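Major pepsin inhibitor 3 (Ascaris suum, PDB 1F32) inhibits the aspartic protease pepsin and is a secreted member of the I33 family of protease inhibitors. Local coordinates at residues F21-P26 against M71-F76; E46-V51 against T58-P63. All coordinates share one frame; numbering follows the deposited sequence.

How the contacts relate
Contact 1 (21-26 with 71-76), whose centre lies about 1 Å from the centre of the chain, packs the hairpin end joining strands 19-22 and 25-29 of the three-stranded sheet against strand 72-76 of the five-stranded one and the residue before it. Contact 2 (46-51 with 58-63) is peripheral, its centre about 19 Å from that of the chain; there a disulfide ties helix 35-52 to the short helix 57-60. The contact centres are 19 Å apart and the nearest atoms about 8 Å, so the two do not meet. Both segments of contact 2 fall between those of contact 1 in sequence. After helix 57-60 the chain returns to the five-stranded sheet, to which strand 5-8 already belongs, and contact 1 joins the two sheets.

Contact 1. Residues F21-P26 against M71-F76; sequences FVANLP and MKMFNF
Two methionines of the segment 71-76 meet Val22, Ala23 and Leu25 across this contact, and every touch is between apolar side chains; no hydrogen bond crosses. Met73 has the largest share. Its CG stands anti to the backbone N (chi1 178°) and the chain runs on extended, which carries the thioether across to the other segment. There SD lies 3.7 Å from Ala23 CB, and the terminal methyl CE is 4.0 Å from the same Ala23 CB. The methyl also meets one branch of Leu25 tip to tip, with Met73 CE 3.8 Å from Leu25 CD1. Met71 makes a separate touch: its CG sits between the backbone N and the carbonyl carbon (chi1 67°), and the extended chain beyond brings CE to 3.9 Å from Val22 CG1, again end against end.

The three residues facing the methionines belong to a beta hairpin. Strands 19-22 and 25-29 are joined by a type I' turn from Val22 to Leu25, with Ala23 and Asn24 in left-handed backbone conformations at its corner. The turn is closed by backbone bonds in both directions, Val22 N to Leu25 O at 2.9 Å and Leu25 N to Val22 O at 2.8 Å. Ala23 and Leu25 thus face Met73 of strand 72-76, which belongs to the other, five-stranded antiparallel sheet, and Val22 faces Met71 just before that strand.

Leu82 of strand 79-82 touches Val22, Met71 and Met73, and Trp27 of strand 25-29 touches Val22 and Met71, extending the apolar cluster from one sheet to the other. Farther along strand 72-76, Asn75 ND2 is hydrogen-bonded to Ser5 OG and Asn75 OD1 to Ser80 OG, which ties the strand to its neighbours 5-8 and 79-82.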
ATOM      1  N   PHE A  21      -5.390   6.117   4.195  1.00 15.32           N
ATOM      2  CA  PHE A  21      -5.425   4.823   3.533  1.00 16.99           C
ATOM      3  C   PHE A  21      -4.777   4.941   2.161  1.00 17.48           C
ATOM      4  O   PHE A  21      -5.086   5.854   1.395  1.00 17.12           O
ATOM      5  CB  PHE A  21      -6.865   4.347   3.360  1.00 19.60           C
ATOM      6  CG  PHE A  21      -7.478   3.822   4.617  1.00 20.58           C
ATOM      7  CD1 PHE A  21      -7.233   2.516   5.029  1.00 20.10           C
ATOM      8  CD2 PHE A  21      -8.308   4.633   5.387  1.00 20.94           C
ATOM      9  CE1 PHE A  21      -7.813   2.018   6.194  1.00 21.39           C
ATOM     10  CE2 PHE A  21      -8.886   4.148   6.548  1.00 22.84           C
ATOM     11  CZ  PHE A  21      -8.640   2.838   6.951  1.00 21.22           C
ATOM     12  N   VAL A  22      -3.850   4.037   1.877  1.00 15.79           N
ATOM     13  CA  VAL A  22      -3.189   3.991   0.578  1.00 16.07           C
ATOM     14  C   VAL A  22      -3.376   2.553   0.088  1.00 16.48           C
ATOM     15  O   VAL A  22      -3.043   1.598   0.802  1.00 17.43           O
ATOM     16  CB  VAL A  22      -1.701   4.311   0.705  1.00 16.36           C
ATOM     17  CG1 VAL A  22      -1.035   4.281  -0.661  1.00 12.95           C
ATOM     18  CG2 VAL A  22      -1.537   5.677   1.362  1.00 16.01           C
ATOM     19  N   ALA A  23      -3.933   2.403  -1.113  1.00 17.16           N
ATOM     20  CA  ALA A  23      -4.184   1.077  -1.669  1.00 18.46           C
ATOM     21  C   ALA A  23      -5.016   0.291  -0.661  1.00 19.09           C
ATOM     22  O   ALA A  23      -4.852  -0.921  -0.508  1.00 19.72           O
ATOM     23  CB  ALA A  23      -2.862   0.363  -1.941  1.00 19.32           C
ATOM     24  N   ASN A  24      -5.905   0.997   0.035  1.00 18.78           N
ATOM     25  CA  ASN A  24      -6.784   0.396   1.036  1.00 21.15           C
ATOM     26  C   ASN A  24      -6.085  -0.088   2.296  1.00 19.96           C
ATOM     27  O   ASN A  24      -6.691  -0.781   3.118  1.00 19.63           O
ATOM     28  CB  ASN A  24      -7.569  -0.773   0.427  1.00 25.99           C
ATOM     29  CG  ASN A  24      -8.638  -0.318  -0.536  1.00 31.49           C
ATOM     30  OD1 ASN A  24      -8.885  -0.967  -1.559  1.00 35.87           O
ATOM     31  ND2 ASN A  24      -9.298   0.791  -0.210  1.00 33.81           N
ATOM     32  N   LEU A  25      -4.818   0.274   2.459  1.00 14.96           N
ATOM     33  CA  LEU A  25      -4.067  -0.127   3.646  1.00 16.07           C
ATOM     34  C   LEU A  25      -3.866   1.093   4.562  1.00 18.04           C
ATOM     35  O   LEU A  25      -3.651   2.210   4.079  1.00 19.69           O
ATOM     36  CB  LEU A  25      -2.722  -0.730   3.217  1.00 15.01           C
ATOM     37  CG  LEU A  25      -2.881  -2.014   2.390  1.00 16.61           C
ATOM     38  CD1 LEU A  25      -1.528  -2.511   1.947  1.00 18.50           C
ATOM     39  CD2 LEU A  25      -3.585  -3.077   3.228  1.00 18.25           C
ATOM     40  N   PRO A  26      -3.945   0.898   5.894  1.00 18.17           N
ATOM     41  CA  PRO A  26      -3.771   1.992   6.860  1.00 17.03           C
ATOM     42  C   PRO A  26      -2.306   2.421   6.954  1.00 18.01           C
ATOM     43  O   PRO A  26      -1.547   1.947   7.797  1.00 13.92           O
ATOM     44  CB  PRO A  26      -4.305   1.390   8.155  1.00 18.92           C
ATOM     45  CG  PRO A  26      -3.961  -0.057   8.010  1.00 18.70           C
ATOM     46  CD  PRO A  26      -4.324  -0.354   6.583  1.00 16.60           C
ATOM     47  N   MET A  71       6.131   4.379  -4.690  1.00 25.72           N
ATOM     48  CA  MET A  71       6.507   3.206  -3.918  1.00 25.96           C
ATOM     49  C   MET A  71       5.913   1.946  -4.536  1.00 25.91           C
ATOM     50  O   MET A  71       4.975   2.021  -5.329  1.00 24.02           O
ATOM     51  CB  MET A  71       6.106   3.354  -2.448  1.00 28.27           C
ATOM     52  CG  MET A  71       4.634   3.386  -2.161  1.00 32.01           C
ATOM     53  SD  MET A  71       4.436   3.549  -0.371  1.00 34.41           S
ATOM     54  CE  MET A  71       2.844   4.291  -0.314  1.00 32.25           C
ATOM     55  N   LYS A  72       6.494   0.800  -4.192  1.00 25.38           N
ATOM     56  CA  LYS A  72       6.058  -0.480  -4.721  1.00 24.69           C
ATOM     57  C   LYS A  72       5.189  -1.261  -3.742  1.00 21.85           C
ATOM     58  O   LYS A  72       5.294  -1.111  -2.528  1.00 20.51           O
ATOM     59  CB  LYS A  72       7.272  -1.332  -5.097  1.00 28.26           C
ATOM     60  CG  LYS A  72       8.189  -0.709  -6.143  1.00 32.71           C
ATOM     61  CD  LYS A  72       9.216  -1.733  -6.625  1.00 37.01           C
ATOM     62  CE  LYS A  72      10.254  -1.110  -7.560  1.00 37.79           C
ATOM     63  NZ  LYS A  72      11.136  -0.146  -6.841  1.00 40.33           N
ATOM     64  N   MET A  73       4.320  -2.094  -4.291  1.00 20.37           N
ATOM     65  CA  MET A  73       3.456  -2.914  -3.466  1.00 17.58           C
ATOM     66  C   MET A  73       3.619  -4.342  -3.952  1.00 18.52           C
ATOM     67  O   MET A  73       3.756  -4.586  -5.158  1.00 20.43           O
ATOM     68  CB  MET A  73       2.000  -2.457  -3.621  1.00 18.80           C
ATOM     69  CG  MET A  73       0.986  -3.283  -2.845  1.00 19.25           C
ATOM     70  SD  MET A  73      -0.595  -2.437  -2.922  1.00 24.75           S
ATOM     71  CE  MET A  73      -1.526  -3.356  -1.750  1.00 16.10           C
ATOM     72  N   PHE A  74       3.618  -5.279  -3.011  1.00 17.70           N
ATOM     73  CA  PHE A  74       3.738  -6.697  -3.316  1.00 19.08           C
ATOM     74  C   PHE A  74       2.631  -7.387  -2.518  1.00 19.35           C
ATOM     75  O   PHE A  74       2.506  -7.193  -1.307  1.00 19.86           O
ATOM     76  CB  PHE A  74       5.101  -7.236  -2.876  1.00 17.46           C
ATOM     77  CG  PHE A  74       6.278  -6.622  -3.601  1.00 20.11           C
ATOM     78  CD1 PHE A  74       6.523  -6.914  -4.943  1.00 21.34           C
ATOM     79  CD2 PHE A  74       7.161  -5.788  -2.923  1.00 21.07           C
ATOM     80  CE1 PHE A  74       7.643  -6.379  -5.604  1.00 22.59           C
ATOM     81  CE2 PHE A  74       8.283  -5.247  -3.569  1.00 23.03           C
ATOM     82  CZ  PHE A  74       8.520  -5.549  -4.916  1.00 23.18           C
ATOM     83  N   ASN A  75       1.826  -8.182  -3.205  1.00 20.02           N
ATOM     84  CA  ASN A  75       0.724  -8.881  -2.562  1.00 20.45           C
ATOM     85  C   ASN A  75       0.929 -10.389  -2.595  1.00 21.47           C
ATOM     86  O   ASN A  75       1.028 -10.981  -3.666  1.00 21.40           O
ATOM     87  CB  ASN A  75      -0.566  -8.496  -3.260  1.00 21.77           C
ATOM     88  CG  ASN A  75      -0.766  -7.001  -3.285  1.00 22.89           C
ATOM     89  OD1 ASN A  75      -0.889  -6.371  -2.237  1.00 25.47           O
ATOM     90  ND2 ASN A  75      -0.770  -6.418  -4.481  1.00 22.77           N
ATOM     91  N   PHE A  76       0.993 -10.997  -1.409  1.00 18.93           N
ATOM     92  CA  PHE A  76       1.201 -12.435  -1.272  1.00 20.03           C
ATOM     93  C   PHE A  76      -0.045 -13.052  -0.660  1.00 18.98           C
ATOM     94  O   PHE A  76      -0.974 -12.344  -0.298  1.00 18.52           O
ATOM     95  CB  PHE A  76       2.369 -12.715  -0.328  1.00 18.19           C
ATOM     96  CG  PHE A  76       3.628 -11.974  -0.677  1.00 19.96           C
ATOM     97  CD1 PHE A  76       4.468 -12.433  -1.686  1.00 20.07           C
ATOM     98  CD2 PHE A  76       3.953 -10.799  -0.013  1.00 17.54           C
ATOM     99  CE1 PHE A  76       5.623 -11.715  -2.028  1.00 18.64           C
ATOM    100  CE2 PHE A  76       5.092 -10.082  -0.342  1.00 19.57           C
ATOM    101  CZ  PHE A  76       5.933 -10.539  -1.353  1.00 18.82           C
TER

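Contact 2. Residues E46-V51 against T58-P63; sequences EDCTNV and TCTKPP
Cys48 and Cys59 are joined by a disulfide, the covalent link of this contact, with SG to SG at 2.0 Å. It links the C-terminal part of helix 35-52 to the short helix that follows. The bridge is twisted to a chi3 of -95°, close to the 90° magnitude preferred by an unstrained disulfide, and its negative sign makes it left-handed. The two halves reach it differently. Cys48 SG lies anti to its own carbonyl carbon, beside the backbone N, whereas Cys59 SG is turned opposite its backbone N (chi1 -171°). The bridge brings the backbones close, with Cys48 CA 6.0 Å from Cys59 CA.

Apolar packing across the contact is slight. Thr60 CG2 comes to 4.0 Å from Cys48 CB, so the methyl of the threonine lies against the methylene at one end of the bridge. On the polar side of the same residue, Thr60 OG1 makes a weak hydrogen bond to the carbonyl of Ala56, one turn earlier in the chain.

Hydrogen bonds shape each partner rather than cross between them. In the helix, Asn50 ND2 donates to Glu46 OE1 at 2.8 Å in a nearly straight bond (173°). The oxygen lies in the amide plane of Asn50, but the donor meets it from above the carboxylate plane. The backbone bond of Asn50 N to Glu46 O runs between the same two residues, so the side-chain pair spans the same helical turn.

Helix 57-60 ends at Thr60, and Lys61 leaves helical geometry with a positive phi. Arg44, earlier on helix 35-52, donates through NE to Thr60 O and through NH2 to Lys61 O. The short helix and the segment leaving it are thus held to helix 35-52 by the disulfide and by Arg44, while Pro63 packs on Phe41 and Arg44 as the chain heads toward strand 72-76.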
ATOM      1  N   GLU A  46     -13.318  12.691  -2.604  1.00 19.16           N
ATOM      2  CA  GLU A  46     -14.703  12.277  -2.836  1.00 20.99           C
ATOM      3  C   GLU A  46     -15.301  13.095  -3.978  1.00 21.39           C
ATOM      4  O   GLU A  46     -15.993  12.561  -4.832  1.00 18.74           O
ATOM      5  CB  GLU A  46     -15.543  12.470  -1.571  1.00 23.93           C
ATOM      6  CG  GLU A  46     -16.722  11.477  -1.398  1.00 33.36           C
ATOM      7  CD  GLU A  46     -18.121  12.089  -1.604  1.00 36.26           C
ATOM      8  OE1 GLU A  46     -18.591  12.169  -2.767  1.00 38.79           O
ATOM      9  OE2 GLU A  46     -18.762  12.487  -0.596  1.00 39.43           O
ATOM     10  N   ASP A  47     -15.019  14.393  -3.989  1.00 21.77           N
ATOM     11  CA  ASP A  47     -15.539  15.260  -5.035  1.00 21.91           C
ATOM     12  C   ASP A  47     -14.955  14.854  -6.379  1.00 22.31           C
ATOM     13  O   ASP A  47     -15.690  14.672  -7.361  1.00 21.06           O
ATOM     14  CB  ASP A  47     -15.182  16.721  -4.757  1.00 22.64           C
ATOM     15  CG  ASP A  47     -15.729  17.657  -5.820  1.00 24.66           C
ATOM     16  OD1 ASP A  47     -16.951  17.891  -5.831  1.00 25.16           O
ATOM     17  OD2 ASP A  47     -14.948  18.140  -6.658  1.00 24.00           O
ATOM     18  N   CYS A  48     -13.633  14.708  -6.424  1.00 21.07           N
ATOM     19  CA  CYS A  48     -12.953  14.327  -7.651  1.00 21.34           C
ATOM     20  C   CYS A  48     -13.457  13.006  -8.204  1.00 21.27           C
ATOM     21  O   CYS A  48     -13.803  12.902  -9.376  1.00 20.60           O
ATOM     22  CB  CYS A  48     -11.441  14.211  -7.427  1.00 21.47           C
ATOM     23  SG  CYS A  48     -10.637  15.818  -7.186  1.00 21.38           S
ATOM     24  N   THR A  49     -13.504  12.003  -7.340  1.00 21.35           N
ATOM     25  CA  THR A  49     -13.921  10.675  -7.752  1.00 22.74           C
ATOM     26  C   THR A  49     -15.403  10.509  -8.041  1.00 23.07           C
ATOM     27  O   THR A  49     -15.771  10.100  -9.147  1.00 22.65           O
ATOM     28  CB  THR A  49     -13.518   9.621  -6.701  1.00 24.18           C
ATOM     29  OG1 THR A  49     -12.116   9.731  -6.434  1.00 22.78           O
ATOM     30  CG2 THR A  49     -13.817   8.217  -7.224  1.00 23.98           C
ATOM     31  N   ASN A  50     -16.250  10.841  -7.066  1.00 20.54           N
ATOM     32  CA  ASN A  50     -17.692  10.647  -7.221  1.00 21.33           C
ATOM     33  C   ASN A  50     -18.480  11.692  -8.013  1.00 20.78           C
ATOM     34  O   ASN A  50     -19.537  11.384  -8.572  1.00 20.10           O
ATOM     35  CB  ASN A  50     -18.354  10.499  -5.848  1.00 24.79           C
ATOM     36  CG  ASN A  50     -17.723   9.408  -5.000  1.00 28.16           C
ATOM     37  OD1 ASN A  50     -17.385   8.335  -5.499  1.00 30.58           O
ATOM     38  ND2 ASN A  50     -17.580   9.675  -3.702  1.00 28.60           N
ATOM     39  N   VAL A  51     -17.986  12.924  -8.052  1.00 19.26           N
ATOM     40  CA  VAL A  51     -18.700  13.983  -8.764  1.00 18.88           C
ATOM     41  C   VAL A  51     -18.050  14.337 -10.094  1.00 19.47           C
ATOM     42  O   VAL A  51     -18.710  14.351 -11.134  1.00 18.17           O
ATOM     43  CB  VAL A  51     -18.833  15.255  -7.873  1.00 20.94           C
ATOM     44  CG1 VAL A  51     -19.654  16.334  -8.593  1.00 20.02           C
ATOM     45  CG2 VAL A  51     -19.507  14.886  -6.557  1.00 18.76           C
ATOM     46  N   THR A  58      -3.987  15.951 -10.405  1.00 25.71           N
ATOM     47  CA  THR A  58      -4.225  17.380 -10.546  1.00 26.13           C
ATOM     48  C   THR A  58      -5.558  17.741  -9.902  1.00 24.93           C
ATOM     49  O   THR A  58      -5.795  18.897  -9.549  1.00 24.11           O
ATOM     50  CB  THR A  58      -4.200  17.842 -12.024  1.00 29.51           C
ATOM     51  OG1 THR A  58      -5.252  17.204 -12.755  1.00 32.50           O
ATOM     52  CG2 THR A  58      -2.866  17.479 -12.658  1.00 32.02           C
ATOM     53  N   CYS A  59      -6.430  16.745  -9.741  1.00 21.78           N
ATOM     54  CA  CYS A  59      -7.719  16.975  -9.086  1.00 20.40           C
ATOM     55  C   CYS A  59      -7.613  16.625  -7.598  1.00 18.11           C
ATOM     56  O   CYS A  59      -8.011  17.413  -6.742  1.00 16.80           O
ATOM     57  CB  CYS A  59      -8.833  16.110  -9.690  1.00 19.91           C
ATOM     58  SG  CYS A  59     -10.493  16.557  -9.073  1.00 24.14           S
ATOM     59  N   THR A  60      -7.083  15.446  -7.297  1.00 17.41           N
ATOM     60  CA  THR A  60      -6.990  15.014  -5.905  1.00 20.34           C
ATOM     61  C   THR A  60      -5.925  15.741  -5.081  1.00 19.67           C
ATOM     62  O   THR A  60      -6.115  15.960  -3.883  1.00 18.51           O
ATOM     63  CB  THR A  60      -6.756  13.473  -5.788  1.00 19.35           C
ATOM     64  OG1 THR A  60      -5.525  13.119  -6.426  1.00 21.95           O
ATOM     65  CG2 THR A  60      -7.906  12.700  -6.443  1.00 21.33           C
ATOM     66  N   LYS A  61      -4.818  16.121  -5.721  1.00 19.53           N
ATOM     67  CA  LYS A  61      -3.731  16.808  -5.023  1.00 20.89           C
ATOM     68  C   LYS A  61      -3.332  16.098  -3.725  1.00 18.84           C
ATOM     69  O   LYS A  61      -3.471  16.653  -2.632  1.00 18.33           O
ATOM     70  CB  LYS A  61      -4.135  18.253  -4.719  1.00 21.80           C
ATOM     71  CG  LYS A  61      -4.354  19.092  -5.976  1.00 24.09           C
ATOM     72  CD  LYS A  61      -4.923  20.446  -5.637  1.00 29.18           C
ATOM     73  CE  LYS A  61      -5.255  21.232  -6.896  1.00 32.14           C
ATOM     74  NZ  LYS A  61      -5.989  22.473  -6.550  1.00 35.78           N
ATOM     75  N   PRO A  62      -2.824  14.858  -3.829  1.00 18.91           N
ATOM     76  CA  PRO A  62      -2.410  14.081  -2.657  1.00 19.41           C
ATOM     77  C   PRO A  62      -1.302  14.721  -1.834  1.00 20.18           C
ATOM     78  O   PRO A  62      -0.239  15.061  -2.362  1.00 19.52           O
ATOM     79  CB  PRO A  62      -1.974  12.737  -3.253  1.00 21.82           C
ATOM     80  CG  PRO A  62      -1.620  13.089  -4.693  1.00 24.61           C
ATOM     81  CD  PRO A  62      -2.698  14.060  -5.063  1.00 19.43           C
ATOM     82  N   PRO A  63      -1.542  14.904  -0.525  1.00 19.26           N
ATOM     83  CA  PRO A  63      -0.536  15.506   0.354  1.00 18.29           C
ATOM     84  C   PRO A  63       0.626  14.539   0.570  1.00 18.98           C
ATOM     85  O   PRO A  63       0.534  13.336   0.277  1.00 18.23           O
ATOM     86  CB  PRO A  63      -1.315  15.780   1.648  1.00 18.07           C
ATOM     87  CG  PRO A  63      -2.768  15.909   1.162  1.00 17.04           C
ATOM     88  CD  PRO A  63      -2.829  14.759   0.177  1.00 16.43           C
TER